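Local coordinates for effector protein B, substrate of the Dot/Icm secretion system (Legionella drancourtii, PDB 4JVS) that probably acts, through this GAP domain, as a GTPase-activating protein that stimulates GTP hydrolysis by a host small GTPase, as LepB does for Rab1, at residues 33-38 and 68-73; 73-78 and 121-126. All coordinates share one frame; numbering follows the deposited sequence.

Contact 1. Residues 33-38 and 68-73; sequences PFPELI and NDYLNT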
# COMPACT_ATOMS: atom_id res chain seq x y z
N PRO A 33 -14.34 1.65 -20.64
CA PRO A 33 -13.70 0.91 -19.58
C PRO A 33 -12.23 1.12 -19.54
O PRO A 33 -11.68 1.55 -20.50
CB PRO A 33 -13.96 -0.52 -19.98
CG PRO A 33 -15.19 -0.47 -20.76
CD PRO A 33 -15.07 0.77 -21.54
N PHE A 34 -11.61 0.83 -18.42
CA PHE A 34 -10.17 0.98 -18.26
C PHE A 34 -9.31 0.33 -19.38
O PHE A 34 -8.40 0.97 -19.89
CB PHE A 34 -9.74 0.51 -16.86
CG PHE A 34 -8.36 0.93 -16.46
CD1 PHE A 34 -8.12 2.18 -15.90
CD2 PHE A 34 -7.29 0.08 -16.63
CE1 PHE A 34 -6.85 2.56 -15.52
CE2 PHE A 34 -6.01 0.45 -16.27
CZ PHE A 34 -5.79 1.70 -15.71
N PRO A 35 -9.60 -0.89 -19.76
CA PRO A 35 -8.80 -1.52 -20.78
C PRO A 35 -8.84 -0.83 -22.12
O PRO A 35 -7.84 -0.71 -22.77
CB PRO A 35 -9.45 -2.87 -20.90
CG PRO A 35 -9.98 -3.12 -19.59
CD PRO A 35 -10.56 -1.84 -19.22
N GLU A 36 -10.00 -0.39 -22.54
CA GLU A 36 -10.11 0.37 -23.77
C GLU A 36 -9.43 1.70 -23.70
O GLU A 36 -8.89 2.18 -24.65
CB GLU A 36 -11.55 0.52 -24.16
CG GLU A 36 -12.07 -0.73 -24.80
CD GLU A 36 -11.12 -1.29 -25.80
OE1 GLU A 36 -10.81 -2.48 -25.71
OE2 GLU A 36 -10.68 -0.53 -26.68
N LEU A 37 -9.51 2.31 -22.55
CA LEU A 37 -8.86 3.55 -22.35
C LEU A 37 -7.37 3.38 -22.50
O LEU A 37 -6.74 4.13 -23.18
CB LEU A 37 -9.18 3.97 -20.94
CG LEU A 37 -8.79 5.31 -20.39
CD1 LEU A 37 -9.25 6.38 -21.33
CD2 LEU A 37 -9.44 5.49 -19.06
N ILE A 38 -6.80 2.37 -21.91
CA ILE A 38 -5.39 2.15 -22.02
C ILE A 38 -4.95 1.81 -23.42
O ILE A 38 -3.98 2.31 -23.91
CB ILE A 38 -5.00 1.02 -21.11
CG1 ILE A 38 -5.23 1.43 -19.67
CG2 ILE A 38 -3.56 0.63 -21.32
CD1 ILE A 38 -4.99 2.87 -19.38
N ASN A 68 -10.83 0.92 -10.71
CA ASN A 68 -11.48 0.17 -9.65
C ASN A 68 -12.68 -0.62 -10.15
O ASN A 68 -12.91 -1.73 -9.70
CB ASN A 68 -11.87 1.10 -8.50
CG ASN A 68 -10.66 1.70 -7.80
OD1 ASN A 68 -9.60 1.07 -7.72
ND2 ASN A 68 -10.82 2.90 -7.28
N ASP A 69 -13.44 -0.06 -11.08
CA ASP A 69 -14.57 -0.79 -11.66
C ASP A 69 -14.06 -2.05 -12.35
O ASP A 69 -14.64 -3.13 -12.21
CB ASP A 69 -15.32 0.07 -12.69
CG ASP A 69 -16.06 1.23 -12.07
OD1 ASP A 69 -16.16 1.27 -10.82
OD2 ASP A 69 -16.55 2.09 -12.84
N TYR A 70 -12.97 -1.92 -13.09
CA TYR A 70 -12.39 -3.03 -13.81
C TYR A 70 -11.87 -4.10 -12.89
O TYR A 70 -12.13 -5.25 -13.10
CB TYR A 70 -11.30 -2.57 -14.77
CG TYR A 70 -10.59 -3.68 -15.47
CD1 TYR A 70 -11.25 -4.47 -16.33
CD2 TYR A 70 -9.26 -3.91 -15.28
CE1 TYR A 70 -10.63 -5.46 -16.95
CE2 TYR A 70 -8.65 -4.90 -15.91
CZ TYR A 70 -9.34 -5.68 -16.73
OH TYR A 70 -8.76 -6.70 -17.39
N LEU A 71 -11.12 -3.70 -11.88
CA LEU A 71 -10.67 -4.59 -10.83
C LEU A 71 -11.84 -5.34 -10.23
O LEU A 71 -11.77 -6.55 -10.01
CB LEU A 71 -10.00 -3.78 -9.72
CG LEU A 71 -8.76 -4.39 -9.06
CD1 LEU A 71 -8.68 -3.96 -7.60
CD2 LEU A 71 -8.73 -5.90 -9.17
N ASN A 72 -12.92 -4.62 -9.94
CA ASN A 72 -14.13 -5.22 -9.42
C ASN A 72 -14.71 -6.30 -10.35
O ASN A 72 -15.06 -7.40 -9.89
CB ASN A 72 -15.15 -4.14 -9.05
CG ASN A 72 -14.77 -3.39 -7.77
OD1 ASN A 72 -14.33 -4.00 -6.79
ND2 ASN A 72 -14.94 -2.07 -7.77
N THR A 73 -14.78 -6.00 -11.64
CA THR A 73 -15.20 -6.97 -12.65
C THR A 73 -14.31 -8.22 -12.66
O THR A 73 -14.80 -9.35 -12.76
CB THR A 73 -15.16 -6.35 -14.06
OG1 THR A 73 -15.98 -5.18 -14.08
CG2 THR A 73 -15.69 -7.33 -15.08

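Contact 2. Residues 73-78 and 121-126; sequences TVAEHC and ILRHLS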
# COMPACT_ATOMS: atom_id res chain seq x y z
N THR A 73 -14.78 -6.00 -11.64
CA THR A 73 -15.20 -6.97 -12.65
C THR A 73 -14.31 -8.22 -12.66
O THR A 73 -14.80 -9.35 -12.76
CB THR A 73 -15.16 -6.35 -14.06
OG1 THR A 73 -15.98 -5.18 -14.08
CG2 THR A 73 -15.69 -7.33 -15.08
N VAL A 74 -13.01 -8.00 -12.59
CA VAL A 74 -12.05 -9.10 -12.55
C VAL A 74 -12.20 -9.91 -11.26
O VAL A 74 -12.35 -11.14 -11.30
CB VAL A 74 -10.60 -8.59 -12.68
CG1 VAL A 74 -9.63 -9.75 -12.66
CG2 VAL A 74 -10.44 -7.79 -13.95
N ALA A 75 -12.15 -9.23 -10.12
CA ALA A 75 -12.31 -9.90 -8.83
C ALA A 75 -13.64 -10.64 -8.74
O ALA A 75 -13.70 -11.72 -8.16
CB ALA A 75 -12.19 -8.88 -7.68
N GLU A 76 -14.70 -10.08 -9.32
CA GLU A 76 -15.98 -10.79 -9.38
C GLU A 76 -15.90 -12.04 -10.26
O GLU A 76 -16.40 -13.10 -9.90
CB GLU A 76 -17.12 -9.86 -9.81
CG GLU A 76 -18.50 -10.48 -9.70
CD GLU A 76 -18.90 -10.79 -8.25
OE1 GLU A 76 -18.22 -10.34 -7.31
OE2 GLU A 76 -19.93 -11.49 -8.06
N HIS A 77 -15.21 -11.91 -11.39
CA HIS A 77 -15.08 -13.03 -12.31
C HIS A 77 -14.27 -14.17 -11.66
O HIS A 77 -14.62 -15.34 -11.81
CB HIS A 77 -14.43 -12.55 -13.62
CG HIS A 77 -14.66 -13.45 -14.78
ND1 HIS A 77 -15.01 -14.78 -14.65
CD2 HIS A 77 -14.59 -13.21 -16.12
CE1 HIS A 77 -15.13 -15.32 -15.86
NE2 HIS A 77 -14.88 -14.39 -16.76
N CYS A 78 -13.21 -13.83 -10.95
CA CYS A 78 -12.44 -14.82 -10.21
C CYS A 78 -13.29 -15.59 -9.22
O CYS A 78 -13.17 -16.81 -9.09
CB CYS A 78 -11.28 -14.15 -9.49
SG CYS A 78 -10.11 -13.36 -10.62
N ILE A 121 -9.83 -9.70 -0.54
CA ILE A 121 -8.43 -9.41 -0.29
C ILE A 121 -7.82 -8.76 -1.54
O ILE A 121 -7.24 -7.67 -1.46
CB ILE A 121 -7.67 -10.69 0.11
CG1 ILE A 121 -8.27 -11.27 1.40
CG2 ILE A 121 -6.19 -10.41 0.29
CD1 ILE A 121 -7.90 -12.72 1.69
N LEU A 122 -7.98 -9.42 -2.69
CA LEU A 122 -7.49 -8.89 -3.96
C LEU A 122 -7.95 -7.46 -4.22
O LEU A 122 -7.14 -6.59 -4.55
CB LEU A 122 -7.93 -9.77 -5.12
CG LEU A 122 -7.42 -9.31 -6.48
CD1 LEU A 122 -5.89 -9.40 -6.49
CD2 LEU A 122 -8.05 -10.11 -7.62
N ARG A 123 -9.22 -7.19 -4.03
CA ARG A 123 -9.72 -5.85 -4.13
C ARG A 123 -9.13 -4.91 -3.14
O ARG A 123 -8.93 -3.77 -3.41
CB ARG A 123 -11.20 -5.86 -3.91
CG ARG A 123 -12.02 -6.19 -5.07
CD ARG A 123 -13.40 -6.31 -4.59
NE ARG A 123 -14.36 -6.72 -5.59
CZ ARG A 123 -15.01 -7.87 -5.57
NH1 ARG A 123 -15.89 -8.15 -6.49
NH2 ARG A 123 -14.79 -8.75 -4.63
N HIS A 124 -8.89 -5.38 -1.94
CA HIS A 124 -8.37 -4.53 -0.88
C HIS A 124 -6.96 -4.06 -1.14
O HIS A 124 -6.63 -2.89 -0.91
CB HIS A 124 -8.44 -5.24 0.46
CG HIS A 124 -9.73 -5.04 1.19
ND1 HIS A 124 -10.55 -3.96 0.95
CD2 HIS A 124 -10.35 -5.78 2.13
CE1 HIS A 124 -11.62 -4.05 1.72
NE2 HIS A 124 -11.52 -5.15 2.45
N LEU A 125 -6.13 -4.98 -1.61
CA LEU A 125 -4.70 -4.76 -1.77
C LEU A 125 -4.37 -4.03 -3.06
O LEU A 125 -3.20 -3.78 -3.34
CB LEU A 125 -3.94 -6.08 -1.75
CG LEU A 125 -3.98 -6.80 -0.41
CD1 LEU A 125 -3.27 -8.15 -0.47
CD2 LEU A 125 -3.37 -5.89 0.63
N SER A 126 -5.40 -3.71 -3.85
CA SER A 126 -5.14 -3.14 -5.17
C SER A 126 -6.08 -2.02 -5.62
O SER A 126 -5.87 -1.43 -6.68
CB SER A 126 -5.09 -4.27 -6.19
OG SER A 126 -3.95 -5.09 -5.97

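Contact 1. Residues 33-38 and 68-73
P35 lays its pyrrolidine ring over one face of the Y70 phenol, and this proline-on-tyrosine contact is the larger part of the meeting, with F34 adding the rest. CG of P35 does the touching. It sits 3.8 Å from the centroid of the Y70 ring, 20° off the ring normal, so its hydrogens can point into the pi cloud as a CH-pi contact. The atom stands over the rim more than the middle of the ring: its nearest neighbour is CE1 of Y70, 3.6 Å from P35 CG, with CD1 close behind. CD of the proline follows on the same ring, 4.0 Å from CD1 of Y70.

Nearer the helix axes, F34 and Y70 meet at the bases of their side chains, CB of F34 lying 4.0 Å from CB of Y70. Here the two segments come closest, with 6.4 Å between the CA atoms of F34 and Y70. The F34 ring does not follow its CB to the tyrosine. With chi1 at -166°, its CG swings anti to the backbone N, and CD1 of I38, one turn on, sits over one face near its rim. No hydrogen bond crosses between the two segments, so the fit is apolar. The tyrosine's polar end is held from outside, its OH hydrogen-bonded to K206, whose side chain also touches P35.

P33 is the N-cap residue of helix 34-45, so the contact uses that helix's first turn against the middle of helix 60-80. The buried F34 ring also makes edge-to-face contacts with F67, on helix 60-80, and with F202, on helix 193-214. Helix 156-177 adds I170 against F34 and L163 against Y70, so helices 34-45, 60-80, 156-177 and 193-214 all pack round this contact.

Contact 2. Residues 73-78 and 121-126
Between residues 73-78 and 121-126 the backbones come nearest at A75 and R123, 6.7 Å between their CA atoms. The methyl of A75 points toward the other segment and is small enough for the arginine to lie across it. CB of A75 stands 3.6 Å above the plane of the R123 guanidinium, over its centre, with CZ of R123 at 3.7 Å from that CB. The aliphatic part joins in, CG of R123 lying 3.8 Å from A75 CB.

The arginine runs extended from CG to NE, which lays its head over the alanine methyl, with NH1 at the edge reaching E76. NH1 of R123 donates to OE1 of E76 at 3.3 Å, with an N-H...O angle of 147°. This long salt bridge has one prong: the oxygen lies in the guanidinium plane and offers its anti lone pair, while the carboxylate and guanidinium planes are turned 41° apart. E76 gets there by bending at chi2 (65°), which brings its carboxylate round to the arginine. The stronger polar partner is N72, whose OD1 accepts from R123 NE; together the two bonds should fix the rotation of a head already backed by the A75 methyl.

Deeper in, CD2 of L122 reaches 4.3 Å from CB of A75, and the leucine goes on to W157 of helix 156-177. The A75 carbonyl accepts from the S119 hydroxyl, a further tie between the same two helices. This is ordinary helix-helix packing in the mainly helical N-terminal subdomain of the LepB GAP domain: a small residue at the closest approach of the two segments, a buried leucine on one flank and a partly exposed salt bridge on the other.

From the N terminus, the chain enters helix 34-45, leaves it, and returns as helix 60-80, whose middle packs back on the first turn in contact 1, closing a loop of 29 residues. Between the two segments of contact 2 lie 42 residues, including the hairpin of strands 106-107 and 110-111, before helix 118-124 closes that contact. The two loops follow in series, neither nested nor crossed, and meet at T73, which belongs to both. Helix 60-80 is thus the common element, with helix 34-45 and helix 118-124 joined to successive turns. L71 of contact 1 also packs on R123 and S126 of contact 2.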